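Local coordinates for protein putative metal-dependent phosphoesterase (Bifidobacterium adolescentis, PDB 3O0F) that hydrolyses phosphoester bonds with a cluster of iron and zinc ions beside an AMP-binding pocket, and may serve as a 5'-3' exonuclease, at residues Val83-Leu88 with Arg212-Glu217; Val200-Gly205 with Gly229-His234; Leu255-Ser260 with Arg282-Arg287. One frame throughout, in Å; residues are numbered along the deposited sequence.

Contact 1 of 3, residues Val83-Leu88 with Arg212-Glu217; sequences VSVHML and RLLSDE. With FE (Fe (III) ion), chain D.
Buried apolar packing joins the beginning of strand 83-90, inside the mixed sheet, to the loop that runs into helix 216-225. Val83 and Leu214 mark the closest backbone approach, with CA atoms 6.7 Å apart. Val83 has CG1 anti to its backbone N, and its two methyls meet different parts of the loop: CG1 rests on the carbonyl of Arg212, 3.7 Å from Arg212 O, and also meets the tip of Leu214, whereas CG2 lies under one face of the Arg212 guanidinium, toward its rim. Two residues on, Val85 CG2 comes in at about a right angle to Leu214 and touches both of its methyls, the nearer being Leu214 CD2 at 3.8 Å. Leu214 thus spans both valines, and it also reaches Leu219 and Met222 of the helix.

The Arg212 chain leaves the backbone in the crowded position, with CG between N and the carbonyl carbon (chi1 77°), and then runs extended to NE, which carries the guanidinium back across Val83. Its NH1 makes a weak, bent bond to Leu213 O (3.0 Å) but is held more firmly by Gln218 OE1. That same oxygen accepts from the backbone N of Ser215, the N-cap residue, whose own side chain caps a backbone N of the first turn. This reciprocal pattern is consistent with a capping box, in which Gln218 OE1 also ties the arginine to the helix start.

His86 points to the opposite side of the strand from Val85 and binds iron through ND1, with Glu75 and His203 as further ligands of that ion. A strand packed on one side by a helix entrance and carrying a metal ligand on the other is characteristic of the PHP-domain barrel and its metal cluster.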
ATOM      1  N   VAL A  83      -5.340  -0.244  16.237  1.00 24.72           N
ATOM      2  CA  VAL A  83      -4.354   0.398  15.385  1.00 20.68           C
ATOM      3  C   VAL A  83      -4.579  -0.035  13.924  1.00 17.63           C
ATOM      4  O   VAL A  83      -4.578  -1.224  13.629  1.00 16.75           O
ATOM      5  CB  VAL A  83      -2.898   0.036  15.806  1.00 17.79           C
ATOM      6  CG1 VAL A  83      -1.889   0.805  14.979  1.00 15.84           C
ATOM      7  CG2 VAL A  83      -2.645   0.244  17.321  1.00 16.63           C
ATOM      8  N   SER A  84      -4.788   0.924  13.038  1.00 18.66           N
ATOM      9  CA  SER A  84      -4.734   0.659  11.589  1.00 21.41           C
ATOM     10  C   SER A  84      -3.311   0.253  11.176  1.00 20.08           C
ATOM     11  O   SER A  84      -2.347   0.948  11.487  1.00 20.31           O
ATOM     12  CB  SER A  84      -5.188   1.893  10.784  1.00 22.46           C
ATOM     13  OG  SER A  84      -4.880   1.763   9.397  1.00 29.75           O
ATOM     14  N   VAL A  85      -3.186  -0.861  10.460  1.00 17.31           N
ATOM     15  CA  VAL A  85      -1.889  -1.387  10.035  1.00 13.73           C
ATOM     16  C   VAL A  85      -2.003  -1.736   8.548  1.00 16.08           C
ATOM     17  O   VAL A  85      -2.947  -2.406   8.129  1.00 19.30           O
ATOM     18  CB  VAL A  85      -1.503  -2.691  10.786  1.00 18.41           C
ATOM     19  CG1 VAL A  85      -0.124  -3.197  10.334  1.00 15.43           C
ATOM     20  CG2 VAL A  85      -1.524  -2.508  12.311  1.00 14.97           C
ATOM     21  N   HIS A  86      -1.047  -1.277   7.762  1.00 10.89           N
ATOM     22  CA  HIS A  86      -0.928  -1.666   6.380  1.00 15.50           C
ATOM     23  C   HIS A  86       0.244  -2.651   6.250  1.00 14.92           C
ATOM     24  O   HIS A  86       1.334  -2.416   6.795  1.00 14.44           O
ATOM     25  CB  HIS A  86      -0.731  -0.404   5.531  1.00 17.63           C
ATOM     26  CG  HIS A  86      -1.984   0.415   5.380  1.00 26.90           C
ATOM     27  ND1 HIS A  86      -2.118   1.418   4.447  1.00 33.02           N
ATOM     28  CD2 HIS A  86      -3.179   0.342   6.020  1.00 36.98           C
ATOM     29  CE1 HIS A  86      -3.325   1.948   4.534  1.00 36.18           C
ATOM     30  NE2 HIS A  86      -3.992   1.311   5.479  1.00 39.85           N
HETATM   31  N   MSE A  87      -0.022  -3.761   5.566  1.00 11.89           N
HETATM   32  CA  MSE A  87       0.938  -4.840   5.390  1.00 14.33           C
HETATM   33  C   MSE A  87       1.273  -4.931   3.911  1.00 15.05           C
HETATM   34  O   MSE A  87       0.382  -5.095   3.094  1.00 19.15           O
HETATM   35  CB  MSE A  87       0.311  -6.161   5.774  1.00 13.71           C
HETATM   36  CG  MSE A  87      -0.323  -6.139   7.177  1.00 32.16           C
HETATM   37 SE   MSE A  87       0.883  -6.630   8.599  0.75 62.88          SE
HETATM   38  CE  MSE A  87       2.636  -6.573   7.782  1.00 56.44           C
ATOM     39  N   LEU A  88       2.550  -4.919   3.586  1.00 13.68           N
ATOM     40  CA  LEU A  88       3.011  -5.132   2.224  1.00 13.14           C
ATOM     41  C   LEU A  88       3.279  -6.643   2.073  1.00 13.83           C
ATOM     42  O   LEU A  88       3.962  -7.238   2.920  1.00 17.49           O
ATOM     43  CB  LEU A  88       4.296  -4.329   2.005  1.00 14.44           C
ATOM     44  CG  LEU A  88       4.208  -2.806   1.992  1.00 14.10           C
ATOM     45  CD1 LEU A  88       5.609  -2.225   2.037  1.00 14.85           C
ATOM     46  CD2 LEU A  88       3.459  -2.245   0.789  1.00 22.48           C
ATOM     47  N   ARG A 212      -2.152   6.003  18.201  1.00 29.83           N
ATOM     48  CA  ARG A 212      -0.943   5.387  18.745  1.00 29.30           C
ATOM     49  C   ARG A 212      -0.364   4.396  17.736  1.00 25.90           C
ATOM     50  O   ARG A 212      -1.105   3.767  16.999  1.00 26.36           O
ATOM     51  CB  ARG A 212      -1.188   4.734  20.115  1.00 30.19           C
ATOM     52  CG  ARG A 212      -1.898   3.378  20.071  1.00 38.52           C
ATOM     53  CD  ARG A 212      -1.958   2.739  21.442  1.00 36.46           C
ATOM     54  NE  ARG A 212      -2.583   1.420  21.381  1.00 42.82           N
ATOM     55  CZ  ARG A 212      -1.994   0.301  20.935  1.00 40.54           C
ATOM     56  NH1 ARG A 212      -0.741   0.308  20.458  1.00 36.74           N
ATOM     57  NH2 ARG A 212      -2.682  -0.846  20.935  1.00 34.66           N
ATOM     58  N   LEU A 213       0.965   4.313  17.704  1.00 22.86           N
ATOM     59  CA  LEU A 213       1.690   3.323  16.915  1.00 20.43           C
ATOM     60  C   LEU A 213       1.555   1.914  17.508  1.00 16.87           C
ATOM     61  O   LEU A 213       1.205   1.711  18.679  1.00 17.73           O
ATOM     62  CB  LEU A 213       3.166   3.692  16.843  1.00 21.87           C
ATOM     63  CG  LEU A 213       3.518   5.098  16.371  1.00 23.68           C
ATOM     64  CD1 LEU A 213       5.031   5.317  16.497  1.00 26.58           C
ATOM     65  CD2 LEU A 213       3.035   5.315  14.909  1.00 23.34           C
ATOM     66  N   LEU A 214       1.806   0.925  16.674  1.00 14.51           N
ATOM     67  CA  LEU A 214       2.032  -0.426  17.156  1.00 16.13           C
ATOM     68  C   LEU A 214       3.097  -0.414  18.220  1.00 15.93           C
ATOM     69  O   LEU A 214       4.151   0.257  18.076  1.00 13.88           O
ATOM     70  CB  LEU A 214       2.502  -1.351  16.017  1.00 18.96           C
ATOM     71  CG  LEU A 214       1.454  -1.710  14.978  1.00 22.23           C
ATOM     72  CD1 LEU A 214       2.137  -2.441  13.811  1.00 19.10           C
ATOM     73  CD2 LEU A 214       0.323  -2.542  15.587  1.00 20.61           C
ATOM     74  N   SER A 215       2.845  -1.169  19.282  1.00 15.82           N
ATOM     75  CA  SER A 215       3.822  -1.324  20.318  1.00 14.92           C
ATOM     76  C   SER A 215       4.808  -2.449  19.980  1.00 14.34           C
ATOM     77  O   SER A 215       4.571  -3.261  19.092  1.00 11.81           O
ATOM     78  CB  SER A 215       3.126  -1.653  21.602  1.00 15.83           C
ATOM     79  OG  SER A 215       2.586  -2.940  21.513  1.00 12.86           O
ATOM     80  N   ASP A 216       5.903  -2.514  20.725  1.00 15.54           N
ATOM     81  CA  ASP A 216       6.867  -3.615  20.595  1.00 16.76           C
ATOM     82  C   ASP A 216       6.215  -4.983  20.787  1.00 16.71           C
ATOM     83  O   ASP A 216       6.587  -5.937  20.101  1.00 18.94           O
ATOM     84  CB  ASP A 216       7.998  -3.507  21.628  1.00 16.27           C
ATOM     85  CG  ASP A 216       8.900  -2.254  21.416  1.00 27.59           C
ATOM     86  OD1 ASP A 216       8.640  -1.473  20.481  1.00 22.95           O
ATOM     87  OD2 ASP A 216       9.886  -2.077  22.172  1.00 23.07           O
ATOM     88  N   GLU A 217       5.318  -5.087  21.765  1.00 17.76           N
ATOM     89  CA  GLU A 217       4.576  -6.334  22.028  1.00 19.69           C
ATOM     90  C   GLU A 217       3.727  -6.760  20.823  1.00 16.04           C
ATOM     91  O   GLU A 217       3.727  -7.925  20.468  1.00 13.75           O
ATOM     92  CB  GLU A 217       3.717  -6.252  23.331  1.00 21.06           C
ATOM     93  CG  GLU A 217       4.591  -6.224  24.606  1.00 40.39           C
ATOM     94  CD  GLU A 217       3.938  -6.693  25.961  1.00 52.93           C
ATOM     95  OE1 GLU A 217       3.185  -5.922  26.626  1.00 50.58           O
ATOM     96  OE2 GLU A 217       4.280  -7.818  26.403  1.00 53.95           O
TER
HETATM   97 FE    FE D 303      -0.140   2.583   3.639  1.00 27.28          FE
HETATM   98  O   HOH W   1       1.312   3.164   2.382  1.00 24.80           O

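Contact 2 of 3, residues Val200-Gly205 with Gly229-His234; sequences VAAHAG and GLEVWH. With FE (Fe (III) ion), chain D.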
ATOM      1  N   VAL A 200       5.602  -7.660   5.107  1.00 11.95           N
ATOM      2  CA  VAL A 200       6.382  -6.552   5.712  1.00 12.73           C
ATOM      3  C   VAL A 200       5.382  -5.550   6.320  1.00 14.07           C
ATOM      4  O   VAL A 200       4.418  -5.227   5.670  1.00 15.55           O
ATOM      5  CB  VAL A 200       7.249  -5.872   4.610  1.00 13.02           C
ATOM      6  CG1 VAL A 200       7.910  -4.549   5.120  1.00 14.96           C
ATOM      7  CG2 VAL A 200       8.280  -6.872   4.011  1.00 10.28           C
ATOM      8  N   ALA A 201       5.601  -5.078   7.552  1.00 11.66           N
ATOM      9  CA  ALA A 201       4.751  -4.039   8.149  1.00 13.01           C
ATOM     10  C   ALA A 201       5.138  -2.671   7.502  1.00 14.24           C
ATOM     11  O   ALA A 201       6.298  -2.274   7.523  1.00 14.60           O
ATOM     12  CB  ALA A 201       4.934  -4.009   9.711  1.00 14.80           C
ATOM     13  N   ALA A 202       4.160  -2.019   6.872  1.00 12.00           N
ATOM     14  CA  ALA A 202       4.347  -0.733   6.159  1.00 14.19           C
ATOM     15  C   ALA A 202       4.318   0.473   7.136  1.00 17.19           C
ATOM     16  O   ALA A 202       3.563   0.464   8.097  1.00 16.18           O
ATOM     17  CB  ALA A 202       3.259  -0.544   5.091  1.00 11.90           C
ATOM     18  N   HIS A 203       5.191   1.447   6.885  1.00 19.23           N
ATOM     19  CA  HIS A 203       5.345   2.731   7.636  1.00 17.83           C
ATOM     20  C   HIS A 203       4.883   2.620   9.114  1.00 19.65           C
ATOM     21  O   HIS A 203       3.959   3.319   9.553  1.00 19.57           O
ATOM     22  CB  HIS A 203       4.590   3.859   6.878  1.00 18.86           C
ATOM     23  CG  HIS A 203       3.215   3.466   6.412  1.00 19.91           C
ATOM     24  ND1 HIS A 203       2.168   3.233   7.288  1.00 26.59           N
ATOM     25  CD2 HIS A 203       2.712   3.257   5.168  1.00 23.25           C
ATOM     26  CE1 HIS A 203       1.084   2.888   6.606  1.00 23.55           C
ATOM     27  NE2 HIS A 203       1.390   2.888   5.319  1.00 23.95           N
ATOM     28  N   ALA A 204       5.519   1.742   9.884  1.00 20.94           N
ATOM     29  CA  ALA A 204       4.941   1.362  11.170  1.00 21.45           C
ATOM     30  C   ALA A 204       5.192   2.416  12.242  1.00 21.42           C
ATOM     31  O   ALA A 204       4.621   2.316  13.348  1.00 21.22           O
ATOM     32  CB  ALA A 204       5.452  -0.019  11.636  1.00 22.09           C
ATOM     33  N   GLY A 205       6.055   3.391  11.934  1.00 19.34           N
ATOM     34  CA  GLY A 205       6.315   4.508  12.833  1.00 21.00           C
ATOM     35  C   GLY A 205       5.578   5.793  12.512  1.00 22.00           C
ATOM     36  O   GLY A 205       5.933   6.859  13.046  1.00 24.25           O
ATOM     37  N   GLY A 229       9.435  -8.682   7.714  1.00 13.14           N
ATOM     38  CA  GLY A 229      10.153  -7.404   7.666  1.00 13.99           C
ATOM     39  C   GLY A 229       9.386  -6.169   8.101  1.00 12.05           C
ATOM     40  O   GLY A 229       8.190  -6.211   8.350  1.00 13.69           O
ATOM     41  N   LEU A 230      10.126  -5.073   8.149  1.00 13.38           N
ATOM     42  CA  LEU A 230       9.669  -3.732   8.542  1.00 11.60           C
ATOM     43  C   LEU A 230      10.137  -2.720   7.506  1.00 11.39           C
ATOM     44  O   LEU A 230      11.302  -2.722   7.120  1.00 11.59           O
ATOM     45  CB  LEU A 230      10.329  -3.358   9.873  1.00 13.30           C
ATOM     46  CG  LEU A 230       9.972  -4.243  11.081  1.00 15.19           C
ATOM     47  CD1 LEU A 230      10.703  -3.764  12.338  1.00 13.30           C
ATOM     48  CD2 LEU A 230       8.465  -4.259  11.293  1.00 16.26           C
ATOM     49  N   GLU A 231       9.211  -1.880   7.046  1.00 11.47           N
ATOM     50  CA  GLU A 231       9.504  -0.781   6.172  1.00 12.19           C
ATOM     51  C   GLU A 231      10.005   0.352   7.043  1.00 15.24           C
ATOM     52  O   GLU A 231       9.241   0.900   7.843  1.00 14.85           O
ATOM     53  CB  GLU A 231       8.222  -0.363   5.432  1.00 10.24           C
ATOM     54  CG  GLU A 231       8.408   0.846   4.571  1.00 15.21           C
ATOM     55  CD  GLU A 231       7.173   1.161   3.750  1.00 21.61           C
ATOM     56  OE1 GLU A 231       6.099   1.404   4.353  1.00 17.44           O
ATOM     57  OE2 GLU A 231       7.271   1.172   2.498  1.00 16.07           O
ATOM     58  N   VAL A 232      11.293   0.678   6.897  1.00 13.41           N
ATOM     59  CA  VAL A 232      11.931   1.680   7.687  1.00 13.36           C
ATOM     60  C   VAL A 232      12.121   2.962   6.920  1.00 14.18           C
ATOM     61  O   VAL A 232      11.863   4.078   7.455  1.00 11.85           O
ATOM     62  CB  VAL A 232      13.313   1.189   8.256  1.00 16.35           C
ATOM     63  CG1 VAL A 232      14.015   2.337   8.991  1.00 11.58           C
ATOM     64  CG2 VAL A 232      13.092  -0.027   9.184  1.00 17.76           C
ATOM     65  N   TRP A 233      12.569   2.832   5.678  1.00 13.22           N
ATOM     66  CA  TRP A 233      12.915   4.010   4.890  1.00 14.83           C
ATOM     67  C   TRP A 233      11.650   4.495   4.193  1.00 13.10           C
ATOM     68  O   TRP A 233      11.305   4.040   3.096  1.00 10.36           O
ATOM     69  CB  TRP A 233      14.027   3.707   3.910  1.00 14.87           C
ATOM     70  CG  TRP A 233      15.129   2.831   4.472  1.00 12.43           C
ATOM     71  CD1 TRP A 233      15.526   1.632   3.999  1.00 16.16           C
ATOM     72  CD2 TRP A 233      15.968   3.131   5.588  1.00 14.57           C
ATOM     73  NE1 TRP A 233      16.591   1.157   4.750  1.00 17.66           N
ATOM     74  CE2 TRP A 233      16.867   2.056   5.739  1.00 16.92           C
ATOM     75  CE3 TRP A 233      16.059   4.222   6.468  1.00 18.88           C
ATOM     76  CZ2 TRP A 233      17.841   2.024   6.755  1.00 19.29           C
ATOM     77  CZ3 TRP A 233      17.024   4.201   7.475  1.00 25.34           C
ATOM     78  CH2 TRP A 233      17.906   3.104   7.603  1.00 23.87           C
ATOM     79  N   HIS A 234      10.953   5.417   4.859  1.00 12.08           N
ATOM     80  CA  HIS A 234       9.646   5.898   4.414  1.00 11.98           C
ATOM     81  C   HIS A 234       9.469   7.283   5.007  1.00 15.17           C
ATOM     82  O   HIS A 234       9.811   7.520   6.159  1.00 13.25           O
ATOM     83  CB  HIS A 234       8.544   4.966   4.883  1.00 14.15           C
ATOM     84  CG  HIS A 234       7.166   5.306   4.369  1.00 16.23           C
ATOM     85  ND1 HIS A 234       6.397   6.309   4.907  1.00 18.14           N
ATOM     86  CD2 HIS A 234       6.403   4.725   3.410  1.00 27.03           C
ATOM     87  CE1 HIS A 234       5.241   6.375   4.269  1.00 19.52           C
ATOM     88  NE2 HIS A 234       5.210   5.411   3.369  1.00 21.43           N
TER
HETATM   89 FE    FE D 303      -0.140   2.583   3.639  1.00 27.28          FE
HETATM   90  O   HOH W   1       1.312   3.164   2.382  1.00 24.80           O
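Parallel strands 198-201 and 229-233 pair here, and the turn after the first brings His203 to the metal site, backed by Glu231 and His234. The ladder is short: Ala201 N donates to Gly229 O at 2.9 Å, and Glu231 N answers to Ala201 O at 3.0 Å, almost along the carbonyl axis. Val200 CG1, anti to its backbone N, leans over the next rung, 3.5 Å from Glu231 N.

Past the ladder Glu231 takes over. Its CG is anti to the backbone N (chi1 176°) and the chain stays extended, so OE1 reaches the turn after strand 198-201 and accepts from His203 N through its anti lone pair, at 2.7 Å. OE2 meanwhile is bonded to ND1 of His18, a ligand of a second iron. His203 itself sits in a left-handed backbone conformation with CG in the crowded position (chi1 45°), which directs NE2 to its iron at 2.3 Å. The backbone at this turn also places His203 CB over the centre of the His234 ring, a CH-pi contact of 3.6 Å to the centroid, with the two rings oblique to each other.

His234 is fixed in turn by Gly236 N at ND1 and by the iron ligand Asp261 at NE2. Buried Glu231 and His234 are therefore placed to act as second-shell residues, and the Glu231 carboxylate would probably polarise the His18 ring toward its metal.

Contact 3 of 3, residues Leu255-Ser260 with Arg282-Arg287; sequences LVTGGS and REILCR
The last helix of the chain, 278-287, packs on the outermost strand 255-258 of the PHP barrel sheet, on the face away from helix 239-252. The two short segments cross steeply, with axes 10.3 Å apart at closest approach and 116° between their directions.

Leu255 carries most of the contact. Its CG is anti to the carbonyl carbon, and the side chain projects toward the helix with one methyl for each of two neighbouring residues. CD2 lies against the aliphatic part of Glu283, 3.6 Å from Glu283 CG, the two chains meeting at about a right angle. CD1 approaches Ile284 obliquely, reaching its CG1 at 3.9 Å. The methyls together also lie beneath one face of the Arg287 guanidinium, so this leucine is roofed by a charged group. Farther along the strand, Thr257 CG2 makes a looser approach to Ile284 CD1 (4.4 Å). Ile284 extends the packing inward to Val198 of strand 198-201.

What holds the roof in place is a salt bridge along the helix, between residues four apart. Arg287 is extended from CG to NE, whereas Glu283 bends at its second torsion (chi2 54°), which brings its carboxylate to the edge of the guanidinium. NH1 of Arg287 has a second anionic partner, Asp228, just before strand 229-233. The guanidinium grips the carboxylate side-on, both nitrogens aimed at a single oxygen: NH2 reaches Glu283 OE2 at 3.3 Å from above the carboxylate plane, and NE meets the anti lone pair of Glu283 OE2 at 2.8 Å in a nearly straight bond.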
ATOM      1  N   LEU A 255      13.971  -8.463   7.661  1.00 17.04           N
ATOM      2  CA  LEU A 255      14.284  -7.621   6.524  1.00 15.55           C
ATOM      3  C   LEU A 255      13.894  -6.147   6.764  1.00 14.41           C
ATOM      4  O   LEU A 255      12.902  -5.847   7.430  1.00 14.13           O
ATOM      5  CB  LEU A 255      13.519  -8.117   5.280  1.00 13.49           C
ATOM      6  CG  LEU A 255      13.742  -9.581   4.939  1.00 19.37           C
ATOM      7  CD1 LEU A 255      12.739  -9.972   3.854  1.00 19.25           C
ATOM      8  CD2 LEU A 255      15.253  -9.784   4.579  1.00 17.33           C
ATOM      9  N   VAL A 256      14.700  -5.237   6.213  1.00 14.51           N
ATOM     10  CA  VAL A 256      14.453  -3.808   6.340  1.00 12.95           C
ATOM     11  C   VAL A 256      14.231  -3.272   4.934  1.00 13.07           C
ATOM     12  O   VAL A 256      15.100  -3.452   4.066  1.00 12.28           O
ATOM     13  CB  VAL A 256      15.640  -3.116   7.011  1.00 15.01           C
ATOM     14  CG1 VAL A 256      15.466  -1.574   6.975  1.00 10.77           C
ATOM     15  CG2 VAL A 256      15.811  -3.650   8.425  1.00 14.63           C
ATOM     16  N   THR A 257      13.081  -2.642   4.719  1.00 11.22           N
ATOM     17  CA  THR A 257      12.694  -2.130   3.415  1.00 13.22           C
ATOM     18  C   THR A 257      12.493  -0.606   3.420  1.00 14.64           C
ATOM     19  O   THR A 257      12.511   0.057   4.462  1.00  9.45           O
ATOM     20  CB  THR A 257      11.434  -2.866   2.862  1.00 17.95           C
ATOM     21  OG1 THR A 257      10.232  -2.425   3.522  1.00 15.29           O
ATOM     22  CG2 THR A 257      11.563  -4.393   3.006  1.00 14.81           C
ATOM     23  N   GLY A 258      12.414  -0.062   2.215  1.00 15.00           N
ATOM     24  CA  GLY A 258      12.105   1.321   1.983  1.00 11.00           C
ATOM     25  C   GLY A 258      11.290   1.421   0.689  1.00 14.17           C
ATOM     26  O   GLY A 258      11.354   0.558  -0.199  1.00 11.90           O
ATOM     27  N   GLY A 259      10.515   2.485   0.581  1.00 12.92           N
ATOM     28  CA  GLY A 259       9.751   2.745  -0.612  1.00 14.01           C
ATOM     29  C   GLY A 259       9.167   4.142  -0.549  1.00 14.33           C
ATOM     30  O   GLY A 259       9.170   4.760   0.503  1.00 13.55           O
ATOM     31  N   SER A 260       8.659   4.628  -1.677  1.00 13.06           N
ATOM     32  CA  SER A 260       8.197   6.009  -1.789  1.00 12.88           C
ATOM     33  C   SER A 260       6.756   6.197  -1.363  1.00 12.56           C
ATOM     34  O   SER A 260       6.400   7.285  -0.945  1.00 11.16           O
ATOM     35  CB  SER A 260       8.323   6.496  -3.210  1.00 14.85           C
ATOM     36  OG  SER A 260       7.541   5.695  -4.085  1.00 12.49           O
ATOM     37  N   ARG A 282      16.787  -9.309  -3.153  1.00 15.51           N
ATOM     38  CA  ARG A 282      17.215 -10.707  -3.394  1.00 16.77           C
ATOM     39  C   ARG A 282      16.579 -11.669  -2.451  1.00 13.49           C
ATOM     40  O   ARG A 282      16.017 -12.706  -2.843  1.00 14.85           O
ATOM     41  CB  ARG A 282      18.738 -10.851  -3.278  1.00 19.67           C
ATOM     42  CG  ARG A 282      19.392 -11.130  -4.526  1.00 22.48           C
ATOM     43  CD  ARG A 282      20.869 -11.435  -4.343  1.00 26.90           C
ATOM     44  NE  ARG A 282      21.544 -10.824  -5.454  1.00 25.80           N
ATOM     45  CZ  ARG A 282      22.170  -9.648  -5.441  1.00 37.08           C
ATOM     46  NH1 ARG A 282      22.331  -8.942  -4.326  1.00 33.74           N
ATOM     47  NH2 ARG A 282      22.702  -9.213  -6.572  1.00 43.10           N
ATOM     48  N   GLU A 283      16.653 -11.326  -1.192  1.00 15.20           N
ATOM     49  CA  GLU A 283      16.106 -12.158  -0.147  1.00 18.92           C
ATOM     50  C   GLU A 283      14.582 -12.250  -0.229  1.00 16.61           C
ATOM     51  O   GLU A 283      14.023 -13.315  -0.004  1.00 13.05           O
ATOM     52  CB  GLU A 283      16.607 -11.677   1.220  1.00 22.34           C
ATOM     53  CG  GLU A 283      16.249 -12.562   2.432  1.00 30.16           C
ATOM     54  CD  GLU A 283      16.650 -14.054   2.330  1.00 35.42           C
ATOM     55  OE1 GLU A 283      17.605 -14.428   1.603  1.00 34.38           O
ATOM     56  OE2 GLU A 283      15.988 -14.868   3.024  1.00 37.22           O
ATOM     57  N   ILE A 284      13.896 -11.176  -0.585  1.00 12.70           N
ATOM     58  CA  ILE A 284      12.452 -11.269  -0.758  1.00 10.66           C
ATOM     59  C   ILE A 284      12.095 -12.288  -1.854  1.00 11.84           C
ATOM     60  O   ILE A 284      11.124 -13.086  -1.744  1.00 11.94           O
ATOM     61  CB  ILE A 284      11.836  -9.891  -1.072  1.00  9.49           C
ATOM     62  CG1 ILE A 284      11.978  -8.948   0.140  1.00 10.56           C
ATOM     63  CG2 ILE A 284      10.321 -10.034  -1.470  1.00  7.65           C
ATOM     64  CD1 ILE A 284      11.537  -7.492  -0.123  1.00 11.43           C
ATOM     65  N   LEU A 285      12.844 -12.204  -2.950  1.00  9.28           N
ATOM     66  CA  LEU A 285      12.608 -13.031  -4.129  1.00 11.99           C
ATOM     67  C   LEU A 285      12.848 -14.499  -3.829  1.00 13.20           C
ATOM     68  O   LEU A 285      12.093 -15.402  -4.281  1.00 15.02           O
ATOM     69  CB  LEU A 285      13.502 -12.571  -5.279  1.00 14.16           C
ATOM     70  CG  LEU A 285      13.013 -11.331  -6.055  1.00 17.98           C
ATOM     71  CD1 LEU A 285      14.118 -10.788  -6.936  1.00 11.28           C
ATOM     72  CD2 LEU A 285      11.784 -11.619  -6.903  1.00 11.23           C
ATOM     73  N   CYS A 286      13.916 -14.736  -3.068  1.00 17.33           N
ATOM     74  CA  CYS A 286      14.293 -16.089  -2.637  1.00 17.15           C
ATOM     75  C   CYS A 286      13.317 -16.699  -1.656  1.00 17.67           C
ATOM     76  O   CYS A 286      13.054 -17.895  -1.735  1.00 18.29           O
ATOM     77  CB  CYS A 286      15.717 -16.122  -2.074  1.00 20.43           C
ATOM     78  SG  CYS A 286      16.973 -15.778  -3.324  1.00 24.91           S
ATOM     79  N   ARG A 287      12.734 -15.900  -0.768  1.00 15.15           N
ATOM     80  CA  ARG A 287      11.736 -16.408   0.128  1.00 17.93           C
ATOM     81  C   ARG A 287      10.383 -16.617  -0.488  1.00 17.43           C
ATOM     82  O   ARG A 287       9.665 -17.484  -0.022  1.00 20.01           O
ATOM     83  CB  ARG A 287      11.495 -15.471   1.310  1.00 18.18           C
ATOM     84  CG  ARG A 287      12.614 -15.419   2.198  1.00 25.96           C
ATOM     85  CD  ARG A 287      12.225 -14.727   3.449  1.00 26.06           C
ATOM     86  NE  ARG A 287      13.433 -14.398   4.132  1.00 26.03           N
ATOM     87  CZ  ARG A 287      13.516 -13.890   5.341  1.00 30.90           C
ATOM     88  NH1 ARG A 287      12.423 -13.633   6.071  1.00 26.45           N
ATOM     89  NH2 ARG A 287      14.730 -13.659   5.801  1.00 28.21           N
TER

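How the contacts relate
From the N terminus, contact 1 opens at Val83-Leu88 and contact 2 at Val200-Gly205. Contact 1 then closes at Arg212-Glu217, before contact 2 closes at Gly229-His234, so the two loops cross. The first is long, spanning 123 residues; the second is the crossover of a beta-alpha-beta unit whose helix begins at the end of contact 1. Contact 3 follows in series, returning the C-terminal helix to the outermost strand. Sheet pairing joins the set: His86 O meets Ala202 N between contacts 1 and 2, and Val232 N meets Thr257 O between contacts 2 and 3. Contacts 1 and 2 share an iron and its water; contact 3 lies farther from that ion.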